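Local atomic coordinates of probable enoyl-CoA hydratase/isomerase (Pseudomonas aeruginosa PAO1, PDB entry 5YLO), a protein that probably isomerises double bonds in unsaturated enoyl-CoA esters during fatty acid beta-oxidation, as a Delta3,Delta2-enoyl-CoA isomerase of the enoyl-CoA hydratase/isomerase family. Residues Q8-V11 with A16-V19; L20-P23 with L29-P32; P32-L37 with T86-A91; V39-C44 with H97-P102; L118-D123 with S149-R154. One frame throughout, in Å; residues are numbered along the deposited sequence.

Interaction 1: residues Q8-V11 with A16-V19; sequences QTRV and AWLV
Arg10 lays its guanidinium over one face of the Trp17 indole, the two groups centred 4.6 Å apart with only 20° between their planes, which makes a near-parallel stack. The position of Arg10 CZ over the five-membered ring, off-centre at 29° from its normal, makes it a cation-pi contact too. Arg10 NH2 extends toward the benzo half, 3.8 Å from Trp17 CE3. Arg10 CG occupies the position between its own backbone N and carbonyl carbon (chi1 78°), which sets it 3.7 Å from Trp17 CB; the bend at chi2 then carries the chain along the indole. Arg10 NE also forms a salt bridge with Glu12, so the ring is not the sole partner of this charge.

Gln8 and Val19 lie side by side on the same face. On the other, Thr9 CG2 meets Leu18 CD2 at 3.7 Å, and Val11 CG2 meets Ala16 CB at 3.9 Å. Beneath the side chains, Gln8-Val19 and Arg10-Trp17 are hydrogen-bonded antiparallel pairs, each with two reciprocal N-H...O bonds, alternating with the non-hydrogen-bonded pairs Thr9-Leu18 and Val11-Ala16.

The two strands form a beta hairpin at one margin of the main sheet. Ala16 and Leu18 bond through their backbones to strand 52-56, while Leu18 and Thr9 pack on helix 31-46, whose residues Leu37, Arg40 and Leu41 cover that face.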
# COMPACT_ATOMS: atom_id res chain seq x y z
N GLN A 8 33.74 -6.52 -4.30
CA GLN A 8 34.54 -6.70 -3.10
C GLN A 8 33.66 -7.31 -2.01
O GLN A 8 32.62 -6.74 -1.66
CB GLN A 8 35.14 -5.38 -2.62
CG GLN A 8 36.34 -5.55 -1.70
CD GLN A 8 36.19 -4.81 -0.38
OE1 GLN A 8 35.17 -4.18 -0.12
NE2 GLN A 8 37.22 -4.88 0.46
N THR A 9 34.07 -8.46 -1.48
CA THR A 9 33.28 -9.21 -0.53
C THR A 9 34.07 -9.40 0.76
O THR A 9 35.24 -9.78 0.73
CB THR A 9 32.90 -10.58 -1.10
OG1 THR A 9 32.12 -10.40 -2.29
CG2 THR A 9 32.10 -11.37 -0.09
N ARG A 10 33.41 -9.13 1.89
CA ARG A 10 34.01 -9.38 3.20
C ARG A 10 32.90 -9.83 4.14
O ARG A 10 31.77 -9.33 4.07
CB ARG A 10 34.74 -8.14 3.74
CG ARG A 10 33.84 -7.06 4.33
CD ARG A 10 34.38 -5.66 4.07
NE ARG A 10 33.75 -4.67 4.93
CZ ARG A 10 33.62 -3.38 4.63
NH1 ARG A 10 34.07 -2.91 3.47
NH2 ARG A 10 33.02 -2.55 5.48
N VAL A 11 33.22 -10.79 5.01
CA VAL A 11 32.26 -11.37 5.94
C VAL A 11 32.82 -11.20 7.35
O VAL A 11 33.85 -11.79 7.69
CB VAL A 11 31.98 -12.85 5.64
CG1 VAL A 11 31.01 -13.42 6.66
CG2 VAL A 11 31.43 -13.02 4.23
N ALA A 16 27.74 -10.43 5.80
CA ALA A 16 28.43 -10.48 4.51
C ALA A 16 28.25 -9.14 3.81
O ALA A 16 27.13 -8.75 3.47
CB ALA A 16 27.89 -11.62 3.65
N TRP A 17 29.36 -8.44 3.59
CA TRP A 17 29.36 -7.15 2.91
C TRP A 17 29.67 -7.36 1.44
O TRP A 17 30.76 -7.83 1.09
CB TRP A 17 30.37 -6.19 3.55
CG TRP A 17 30.11 -5.89 4.99
CD1 TRP A 17 30.25 -6.75 6.05
CD2 TRP A 17 29.67 -4.65 5.55
NE1 TRP A 17 29.92 -6.12 7.22
CE2 TRP A 17 29.56 -4.83 6.94
CE3 TRP A 17 29.35 -3.40 5.00
CZ2 TRP A 17 29.15 -3.81 7.80
CZ3 TRP A 17 28.94 -2.39 5.86
CH2 TRP A 17 28.85 -2.60 7.24
N LEU A 18 28.71 -7.03 0.58
CA LEU A 18 28.88 -7.12 -0.87
C LEU A 18 28.87 -5.70 -1.42
O LEU A 18 27.81 -5.05 -1.46
CB LEU A 18 27.78 -7.96 -1.50
CG LEU A 18 27.45 -9.27 -0.78
CD1 LEU A 18 26.40 -10.07 -1.54
CD2 LEU A 18 28.70 -10.10 -0.57
N VAL A 19 30.03 -5.21 -1.83
CA VAL A 19 30.19 -3.84 -2.30
C VAL A 19 30.48 -3.87 -3.79
O VAL A 19 31.45 -4.51 -4.23
CB VAL A 19 31.30 -3.10 -1.54
CG1 VAL A 19 31.31 -1.63 -1.92
CG2 VAL A 19 31.13 -3.27 -0.04

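Interaction 2: residues L20-P23 with L29-P32; sequences LNRP and LDIP
The backbones around Leu20 and Leu29 stay well apart, their CA atoms 8.8 Å from each other as the closest such pair, so the contact is made by side chains that span the loop between strand 15-20 and helix 31-46. The apolar half is slight: Leu20 CD2 meets Leu29 CD2 at 4.1 Å. Although the CB of Leu29 points away from residues 20-23, its CD2 branch comes back to the contact.

The polar half joins Arg22 to Asp30. Asp30 OD2 lies over the face of the guanidinium instead of at its rim: it is 2.9 Å from Arg22 NH2, yet also 3.0 Å from Arg22 CZ and 3.4 Å from Arg22 NE. The carboxylate and guanidinium planes are only 12° apart, so the two flat groups are layered. Asp30 CG is held between its backbone N and carbonyl carbon (chi1 52°). Asp30 is the N-cap of helix 31-46, its side chain capping a backbone N of the first turn; OD1 also hydrogen-bonds to Thr33 OG1.

Arg22 NH2 has further partners in Asp67, by a salt bridge, and Ala28 O, by a hydrogen bond, while Asn27 OD1 receives Arg22 N. The sequence of this loop, NRP followed by NAL, recurs in the crotonase family.

With Asp30 OD2 so far out of the guanidinium plane, no N-H points at it, and the salt bridge rests on charge attraction alone. The guanidinium and the helix N-terminus would both be expected to stabilise a negative carboxylate at Asp30.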
# COMPACT_ATOMS: atom_id res chain seq x y z
N LEU A 20 29.64 -3.20 -4.58
CA LEU A 20 29.98 -2.92 -5.96
C LEU A 20 31.29 -2.15 -6.01
O LEU A 20 31.49 -1.20 -5.25
CB LEU A 20 28.86 -2.11 -6.64
CG LEU A 20 27.66 -2.84 -7.24
CD1 LEU A 20 27.01 -3.80 -6.25
CD2 LEU A 20 26.64 -1.83 -7.75
N ASN A 21 32.20 -2.57 -6.89
CA ASN A 21 33.55 -2.01 -6.92
C ASN A 21 33.95 -1.66 -8.35
O ASN A 21 34.88 -2.23 -8.92
CB ASN A 21 34.56 -2.95 -6.29
CG ASN A 21 35.85 -2.25 -5.91
OD1 ASN A 21 36.64 -2.88 -5.05
ND2 ASN A 21 36.13 -1.14 -6.38
N ARG A 22 33.25 -0.70 -8.93
CA ARG A 22 33.69 -0.01 -10.14
C ARG A 22 33.45 1.47 -9.93
O ARG A 22 32.61 2.09 -10.60
CB ARG A 22 32.97 -0.54 -11.39
CG ARG A 22 33.34 -1.97 -11.75
CD ARG A 22 33.40 -2.15 -13.26
NE ARG A 22 32.09 -1.98 -13.88
CZ ARG A 22 31.92 -1.55 -15.13
NH1 ARG A 22 32.96 -1.24 -15.88
NH2 ARG A 22 30.69 -1.43 -15.62
N PRO A 23 34.18 2.09 -8.99
CA PRO A 23 33.87 3.48 -8.63
C PRO A 23 34.09 4.45 -9.77
O PRO A 23 33.41 5.49 -9.83
CB PRO A 23 34.83 3.76 -7.46
CG PRO A 23 35.37 2.42 -7.05
CD PRO A 23 35.36 1.58 -8.28
N LEU A 29 26.30 -1.18 -13.73
CA LEU A 29 26.02 -2.61 -13.79
C LEU A 29 26.36 -3.16 -15.17
O LEU A 29 25.82 -2.70 -16.18
CB LEU A 29 24.55 -2.88 -13.46
CG LEU A 29 24.10 -2.58 -12.03
CD1 LEU A 29 22.58 -2.70 -11.88
CD2 LEU A 29 24.80 -3.49 -11.03
N ASP A 30 27.27 -4.14 -15.22
CA ASP A 30 27.55 -4.89 -16.43
C ASP A 30 27.45 -6.37 -16.11
O ASP A 30 27.29 -6.77 -14.95
CB ASP A 30 28.93 -4.55 -17.01
CG ASP A 30 30.05 -4.66 -15.99
OD1 ASP A 30 29.82 -5.18 -14.88
OD2 ASP A 30 31.18 -4.24 -16.31
N ILE A 31 27.52 -7.19 -17.16
CA ILE A 31 27.35 -8.64 -16.97
C ILE A 31 28.34 -9.20 -15.96
O ILE A 31 27.93 -9.99 -15.10
CB ILE A 31 27.39 -9.36 -18.33
CG1 ILE A 31 26.30 -8.79 -19.24
CG2 ILE A 31 27.13 -10.84 -18.15
CD1 ILE A 31 26.06 -9.59 -20.51
N PRO A 32 29.64 -8.83 -15.96
CA PRO A 32 30.52 -9.36 -14.90
C PRO A 32 30.06 -9.00 -13.50
O PRO A 32 30.12 -9.86 -12.61
CB PRO A 32 31.88 -8.72 -15.23
CG PRO A 32 31.83 -8.47 -16.68
CD PRO A 32 30.41 -8.07 -16.96

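Interaction 3: residues P32-L37 with T86-A91; sequences PTLEAL and TEAAHA
Leu34 CD1 makes most of this contact, sitting against two consecutive alanines of the facing helix. It lies 3.8 Å from Ala88 CB, 4.0 Å from Ala89 CB and 3.7 Å from Ala89 N, so one methyl group rests on two small side chains and the peptide nitrogen between them. The chain leaves its helix with CG opposite the carbonyl carbon (chi1 -62°) and is then fully extended (chi2 174°), which pushes CD1 forward into this position. Because alanines face it, the backbones come close, with the CA atoms of Leu34 and Ala89 6.1 Å apart.

Around this first shell, Trp85 and Leu92 of helix 85-97 also touch Leu34, and Leu29 packs on it from the loop before helix 31-46. The contact thus packs helix 31-46, the crossover between strands 15-20 and 52-56, against helix 85-97, which leads to strand 103-107. His90 packs on Leu229 of the second subunit. A glycerol, probably from the crystallisation liquor, comes within about 4 Å of the side chain of Ala89, and His90 NE2 has a weak hydrogen bond to glycerol.

The side-chain contacts between the two segments are apolar, and the methyl also lies against a backbone N without bonding to it. Van der Waals fit, with the short alanine side chains, therefore allows the close approach here.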
# COMPACT_ATOMS: atom_id res chain seq x y z
N PRO A 32 29.64 -8.83 -15.96
CA PRO A 32 30.52 -9.36 -14.90
C PRO A 32 30.06 -9.00 -13.50
O PRO A 32 30.12 -9.86 -12.61
CB PRO A 32 31.88 -8.72 -15.23
CG PRO A 32 31.83 -8.47 -16.68
CD PRO A 32 30.41 -8.07 -16.96
N THR A 33 29.61 -7.77 -13.28
CA THR A 33 29.10 -7.39 -11.96
C THR A 33 27.82 -8.15 -11.64
O THR A 33 27.67 -8.70 -10.54
CB THR A 33 28.86 -5.88 -11.91
OG1 THR A 33 29.93 -5.20 -12.57
CG2 THR A 33 28.79 -5.40 -10.47
N LEU A 34 26.88 -8.17 -12.59
CA LEU A 34 25.62 -8.90 -12.38
C LEU A 34 25.89 -10.34 -11.98
O LEU A 34 25.37 -10.81 -10.97
CB LEU A 34 24.77 -8.84 -13.65
CG LEU A 34 24.30 -7.46 -14.11
CD1 LEU A 34 23.59 -7.56 -15.46
CD2 LEU A 34 23.40 -6.81 -13.07
N GLU A 35 26.72 -11.05 -12.75
CA GLU A 35 26.97 -12.46 -12.49
C GLU A 35 27.72 -12.67 -11.18
O GLU A 35 27.43 -13.63 -10.45
CB GLU A 35 27.76 -13.08 -13.65
CG GLU A 35 26.97 -13.22 -14.94
CD GLU A 35 27.65 -14.13 -15.94
OE1 GLU A 35 28.09 -13.64 -17.00
OE2 GLU A 35 27.76 -15.34 -15.66
N ALA A 36 28.69 -11.81 -10.87
CA ALA A 36 29.48 -12.00 -9.65
C ALA A 36 28.60 -11.88 -8.41
O ALA A 36 28.59 -12.77 -7.55
CB ALA A 36 30.63 -10.99 -9.61
N LEU A 37 27.86 -10.77 -8.30
CA LEU A 37 26.90 -10.62 -7.22
C LEU A 37 25.86 -11.73 -7.25
O LEU A 37 25.41 -12.21 -6.21
CB LEU A 37 26.24 -9.24 -7.33
CG LEU A 37 25.31 -8.69 -6.25
CD1 LEU A 37 25.93 -8.83 -4.88
CD2 LEU A 37 24.98 -7.23 -6.54
N THR A 86 19.98 -8.16 -20.07
CA THR A 86 18.65 -8.23 -19.46
C THR A 86 18.44 -9.56 -18.76
O THR A 86 17.89 -9.61 -17.65
CB THR A 86 17.58 -8.00 -20.53
OG1 THR A 86 17.65 -6.65 -21.01
CG2 THR A 86 16.19 -8.26 -19.96
N GLU A 87 18.90 -10.65 -19.37
CA GLU A 87 18.74 -11.97 -18.77
C GLU A 87 19.53 -12.08 -17.47
O GLU A 87 19.05 -12.66 -16.49
CB GLU A 87 19.18 -13.05 -19.76
CG GLU A 87 18.28 -13.20 -20.99
CD GLU A 87 18.30 -11.98 -21.90
OE1 GLU A 87 19.38 -11.40 -22.10
OE2 GLU A 87 17.22 -11.59 -22.41
N ALA A 88 20.74 -11.52 -17.44
CA ALA A 88 21.55 -11.58 -16.23
C ALA A 88 20.98 -10.69 -15.13
O ALA A 88 21.05 -11.04 -13.94
CB ALA A 88 23.00 -11.18 -16.54
N ALA A 89 20.43 -9.53 -15.50
CA ALA A 89 19.88 -8.62 -14.50
C ALA A 89 18.62 -9.18 -13.86
O ALA A 89 18.46 -9.13 -12.64
CB ALA A 89 19.61 -7.25 -15.13
N HIS A 90 17.70 -9.72 -14.68
CA HIS A 90 16.45 -10.24 -14.14
C HIS A 90 16.67 -11.45 -13.25
O HIS A 90 15.93 -11.65 -12.28
CB HIS A 90 15.49 -10.59 -15.28
CG HIS A 90 14.91 -9.39 -15.97
ND1 HIS A 90 13.97 -9.50 -16.97
CD2 HIS A 90 15.14 -8.07 -15.81
CE1 HIS A 90 13.64 -8.29 -17.39
NE2 HIS A 90 14.34 -7.41 -16.71
N ALA A 91 17.68 -12.28 -13.56
CA ALA A 91 17.99 -13.38 -12.66
C ALA A 91 18.53 -12.87 -11.33
O ALA A 91 18.24 -13.44 -10.28
CB ALA A 91 19.00 -14.33 -13.33

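Interaction 4: residues V39-C44 with H97-P102; sequences VRLDAC and HALDKP
Leu99 CD1 and Leu41 form the tight, buried side of this contact. The methyl carbon Leu99 CD1 lies 3.7 Å from the carbonyl oxygen Leu41 O and 4.1 Å from Leu41 CB, so it presses on the helix backbone and the root of the side chain, leaving the end of Leu41 for other neighbours. Leu99 has CG opposite its own backbone N (chi1 -162°), and this turns the branch toward the helix. Leu41 continues the apolar layer onto Leu18 of the sheet and onto Leu92 and Leu96 of helix 85-97.

The segments belong to two successive approaches to the main sheet. Helix 31-46 is the crossover of a beta-alpha-beta unit that joins the adjacent parallel strands 15-20 and 52-56, while residues 97-102 bring the chain from the end of helix 85-97 into strand 103-107, the next parallel strand. Leu41 and Leu99 meet where the crossover helix passes the entry to that strand.

Toward the C-terminal end of the helix the contact becomes more polar and nearer to solvent, and the side chains stand looser. The Cys44 side chain does not touch residues 97-102 and rests on Ala16; its carbonyl oxygen, Cys44 O, lies 3.2 Å from Lys101 CE. Bent at chi2 (-81°), the lysine chain passes this oxygen and carries on, with Lys101 NZ 4.0 Å from Cys44 O. The ammonium group is hydrogen-bonded to Val50 O and Asp47 O beyond the helix. Lys101 and Asp42 are both partly exposed, and Asp42 pairs with Arg46 and Arg95.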
# COMPACT_ATOMS: atom_id res chain seq x y z
N VAL A 39 26.34 -14.86 -8.16
CA VAL A 39 26.87 -16.10 -7.60
C VAL A 39 27.18 -15.93 -6.11
O VAL A 39 26.97 -16.86 -5.32
CB VAL A 39 28.10 -16.56 -8.39
CG1 VAL A 39 28.66 -17.86 -7.82
CG2 VAL A 39 27.75 -16.75 -9.86
N ARG A 40 27.67 -14.76 -5.71
CA ARG A 40 28.00 -14.54 -4.30
C ARG A 40 26.76 -14.57 -3.43
O ARG A 40 26.80 -15.02 -2.28
CB ARG A 40 28.74 -13.21 -4.14
CG ARG A 40 29.24 -12.91 -2.73
CD ARG A 40 30.56 -13.61 -2.43
NE ARG A 40 30.37 -14.90 -1.77
CZ ARG A 40 30.30 -15.07 -0.45
NH1 ARG A 40 30.14 -16.28 0.06
NH2 ARG A 40 30.39 -14.03 0.37
N LEU A 41 25.63 -14.08 -3.95
CA LEU A 41 24.38 -14.14 -3.20
C LEU A 41 23.97 -15.58 -2.93
O LEU A 41 23.51 -15.91 -1.83
CB LEU A 41 23.27 -13.41 -3.96
CG LEU A 41 23.27 -11.89 -3.90
CD1 LEU A 41 22.18 -11.33 -4.79
CD2 LEU A 41 23.10 -11.40 -2.48
N ASP A 42 24.13 -16.46 -3.92
CA ASP A 42 23.82 -17.87 -3.72
C ASP A 42 24.71 -18.49 -2.65
O ASP A 42 24.27 -19.35 -1.88
CB ASP A 42 23.95 -18.64 -5.04
CG ASP A 42 23.70 -20.12 -4.88
OD1 ASP A 42 22.51 -20.51 -4.80
OD2 ASP A 42 24.67 -20.90 -4.84
N ALA A 43 25.97 -18.04 -2.58
CA ALA A 43 26.86 -18.54 -1.54
C ALA A 43 26.42 -18.06 -0.16
O ALA A 43 26.58 -18.79 0.83
CB ALA A 43 28.30 -18.11 -1.83
N CYS A 44 25.86 -16.86 -0.08
CA CYS A 44 25.42 -16.34 1.22
C CYS A 44 24.24 -17.14 1.76
O CYS A 44 24.18 -17.42 2.96
CB CYS A 44 25.06 -14.86 1.10
SG CYS A 44 26.49 -13.77 0.87
N HIS A 97 15.76 -10.39 -4.29
CA HIS A 97 14.47 -10.04 -3.71
C HIS A 97 13.93 -11.16 -2.83
O HIS A 97 13.29 -10.90 -1.80
CB HIS A 97 13.49 -9.70 -4.83
CG HIS A 97 12.05 -9.68 -4.40
ND1 HIS A 97 11.13 -10.60 -4.87
CD2 HIS A 97 11.38 -8.87 -3.56
CE1 HIS A 97 9.95 -10.35 -4.33
NE2 HIS A 97 10.07 -9.30 -3.53
N ALA A 98 14.18 -12.41 -3.21
CA ALA A 98 13.68 -13.57 -2.49
C ALA A 98 14.74 -14.24 -1.62
O ALA A 98 14.54 -15.38 -1.19
CB ALA A 98 13.10 -14.59 -3.48
N LEU A 99 15.85 -13.56 -1.35
CA LEU A 99 16.95 -14.15 -0.60
C LEU A 99 16.51 -14.53 0.81
O LEU A 99 15.75 -13.80 1.45
CB LEU A 99 18.13 -13.18 -0.54
CG LEU A 99 19.49 -13.77 -0.19
CD1 LEU A 99 20.17 -14.30 -1.44
CD2 LEU A 99 20.35 -12.74 0.51
N ASP A 100 17.00 -15.68 1.29
CA ASP A 100 16.54 -16.22 2.56
C ASP A 100 17.19 -15.58 3.78
O ASP A 100 16.84 -15.94 4.91
CB ASP A 100 16.77 -17.73 2.60
CG ASP A 100 15.72 -18.50 1.82
OD1 ASP A 100 14.63 -17.95 1.58
OD2 ASP A 100 16.00 -19.66 1.44
N LYS A 101 18.13 -14.66 3.59
CA LYS A 101 18.75 -13.92 4.67
C LYS A 101 18.26 -12.47 4.66
O LYS A 101 17.85 -11.95 3.61
CB LYS A 101 20.28 -13.93 4.53
CG LYS A 101 20.88 -15.30 4.23
CD LYS A 101 21.04 -16.15 5.47
CE LYS A 101 21.86 -17.40 5.15
NZ LYS A 101 22.14 -18.26 6.34
N PRO A 102 18.27 -11.80 5.80
CA PRO A 102 17.93 -10.37 5.81
C PRO A 102 18.96 -9.58 5.01
O PRO A 102 20.17 -9.73 5.20
CB PRO A 102 17.95 -10.00 7.30
CG PRO A 102 17.81 -11.31 8.03
CD PRO A 102 18.51 -12.31 7.16

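Interaction 5: residues L118-D123 with S149-R154; sequences LALCCD and SWHLPR
His151 can be followed outward from its CB, which sits 3.6 Å from Leu120 CD1. At the next atom, His151 CG is 3.6 Å from Leu120 CB, and that methylene, which CD2 also lies against, covers the imidazole face: Leu120 CB is 3.8 Å from the ring centroid and 20° off the ring normal, a CH-pi contact. On the opposite face stands Trp150 CE3, 3.7 Å above the plane, so the ring is held between a leucine and an indole. His151 CG opposite its carbonyl carbon (chi1 -76°) directs the ring along Leu120, so that ring and leucine chain run antiparallel alongside one another. Farther out, His151 CE1 approaches the carbonyl oxygen Leu120 O at 3.5 Å, while ND1 has a weak hydrogen bond to a bound glycerol, probably from the crystallisation liquor. The last atom, His151 NE2, is buried, with Cys121 SG 3.5 Å away and oblique to the ring. Beside the imidazole, Leu120 CD1 also meets Leu152 CD2 at 3.9 Å.

The contact joins the Leu120-Cys121 region to helix 146-156 in the interior of the chain. Leu152 continues onto helix 158-166 and Cys121 onto Met93 and Leu96 of helix 85-97. Across the subunit boundary, Trp150 NE1 bonds to Arg223 O of the second subunit, and Leu225 of that subunit packs on His151, placing helix 146-156 at the interface.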
# COMPACT_ATOMS: atom_id res chain seq x y z
N LEU A 118 18.18 -2.40 -7.76
CA LEU A 118 18.98 -3.29 -6.94
C LEU A 118 18.75 -3.04 -5.45
O LEU A 118 18.69 -3.98 -4.65
CB LEU A 118 20.46 -3.13 -7.29
CG LEU A 118 21.35 -4.34 -7.04
CD1 LEU A 118 20.85 -5.54 -7.83
CD2 LEU A 118 22.79 -4.03 -7.39
N ALA A 119 18.59 -1.77 -5.06
CA ALA A 119 18.33 -1.45 -3.66
C ALA A 119 16.90 -1.82 -3.26
O ALA A 119 16.66 -2.18 -2.11
CB ALA A 119 18.60 0.03 -3.40
N LEU A 120 15.95 -1.73 -4.20
CA LEU A 120 14.57 -2.05 -3.89
C LEU A 120 14.36 -3.54 -3.64
O LEU A 120 13.41 -3.91 -2.95
CB LEU A 120 13.66 -1.58 -5.03
CG LEU A 120 13.80 -0.09 -5.36
CD1 LEU A 120 12.93 0.29 -6.55
CD2 LEU A 120 13.46 0.76 -4.14
N CYS A 121 15.23 -4.39 -4.19
CA CYS A 121 15.16 -5.83 -3.92
C CYS A 121 15.65 -6.19 -2.53
O CYS A 121 15.44 -7.32 -2.09
CB CYS A 121 15.97 -6.60 -4.97
SG CYS A 121 15.33 -6.45 -6.66
N CYS A 122 16.30 -5.26 -1.83
CA CYS A 122 16.71 -5.52 -0.47
C CYS A 122 15.56 -5.26 0.49
O CYS A 122 14.61 -4.53 0.19
CB CYS A 122 17.91 -4.64 -0.10
SG CYS A 122 19.37 -4.92 -1.14
N ASP A 123 15.64 -5.89 1.67
CA ASP A 123 14.58 -5.74 2.66
C ASP A 123 14.59 -4.35 3.27
O ASP A 123 13.53 -3.77 3.52
CB ASP A 123 14.74 -6.80 3.76
CG ASP A 123 14.55 -8.21 3.23
OD1 ASP A 123 13.75 -8.38 2.29
OD2 ASP A 123 15.19 -9.14 3.76
N SER A 149 8.52 -0.51 -12.09
CA SER A 149 7.07 -0.53 -12.15
C SER A 149 6.47 -1.57 -11.21
O SER A 149 5.26 -1.53 -10.95
CB SER A 149 6.60 -0.79 -13.58
OG SER A 149 6.93 -2.10 -13.98
N TRP A 150 7.28 -2.50 -10.71
CA TRP A 150 6.80 -3.47 -9.74
C TRP A 150 7.08 -3.02 -8.31
O TRP A 150 6.21 -3.12 -7.44
CB TRP A 150 7.43 -4.84 -9.99
CG TRP A 150 6.78 -5.96 -9.24
CD1 TRP A 150 5.76 -6.77 -9.68
CD2 TRP A 150 7.09 -6.41 -7.91
NE1 TRP A 150 5.43 -7.68 -8.71
CE2 TRP A 150 6.22 -7.48 -7.62
CE3 TRP A 150 8.01 -6.00 -6.94
CZ2 TRP A 150 6.26 -8.15 -6.40
CZ3 TRP A 150 8.04 -6.66 -5.73
CH2 TRP A 150 7.17 -7.73 -5.47
N HIS A 151 8.29 -2.50 -8.06
CA HIS A 151 8.67 -2.09 -6.71
C HIS A 151 8.03 -0.76 -6.32
O HIS A 151 7.41 -0.65 -5.26
CB HIS A 151 10.19 -1.99 -6.60
CG HIS A 151 10.88 -3.31 -6.50
ND1 HIS A 151 10.78 -4.12 -5.39
CD2 HIS A 151 11.70 -3.95 -7.36
CE1 HIS A 151 11.49 -5.21 -5.58
NE2 HIS A 151 12.07 -5.14 -6.77
N LEU A 152 8.17 0.25 -7.18
CA LEU A 152 7.83 1.62 -6.79
C LEU A 152 6.38 1.79 -6.35
O LEU A 152 6.14 2.43 -5.32
CB LEU A 152 8.19 2.58 -7.92
CG LEU A 152 9.68 2.77 -8.19
CD1 LEU A 152 9.90 3.79 -9.30
CD2 LEU A 152 10.40 3.18 -6.92
N PRO A 153 5.37 1.27 -7.07
CA PRO A 153 3.99 1.44 -6.57
C PRO A 153 3.74 0.74 -5.24
O PRO A 153 2.90 1.20 -4.46
CB PRO A 153 3.14 0.84 -7.70
CG PRO A 153 4.05 -0.12 -8.39
CD PRO A 153 5.40 0.54 -8.35
N ARG A 154 4.46 -0.35 -4.97
CA ARG A 154 4.26 -1.07 -3.71
C ARG A 154 4.86 -0.32 -2.53
O ARG A 154 4.34 -0.40 -1.41
CB ARG A 154 4.84 -2.48 -3.82
CG ARG A 154 4.02 -3.41 -4.70
CD ARG A 154 4.75 -4.72 -4.97
NE ARG A 154 3.83 -5.72 -5.49
CZ ARG A 154 3.49 -5.84 -6.77
NH1 ARG A 154 4.00 -5.01 -7.68
NH2 ARG A 154 2.63 -6.78 -7.15

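Overall arrangement
Interaction 1 is the most exposed of the five and the only one built on backbone hydrogen bonds, whereas interactions 3 and 5 are buried helix packing that reaches the second subunit. Helix 31-46 takes part in three: interaction 2 at its capped N-terminus, where charges meet; interaction 3 along its first turns, with apolar side chains; and interaction 4 toward its C-terminal end, part apolar and part polar. Leu18 of interaction 1 touches Leu37 and Leu41, tying the hairpin to interactions 3 and 4. Interaction 5, about 22 Å from interaction 1 between centres, is the nearest to the chain's centre; its Leu118 touches Leu29 and Leu37, and Trp150 meets His97.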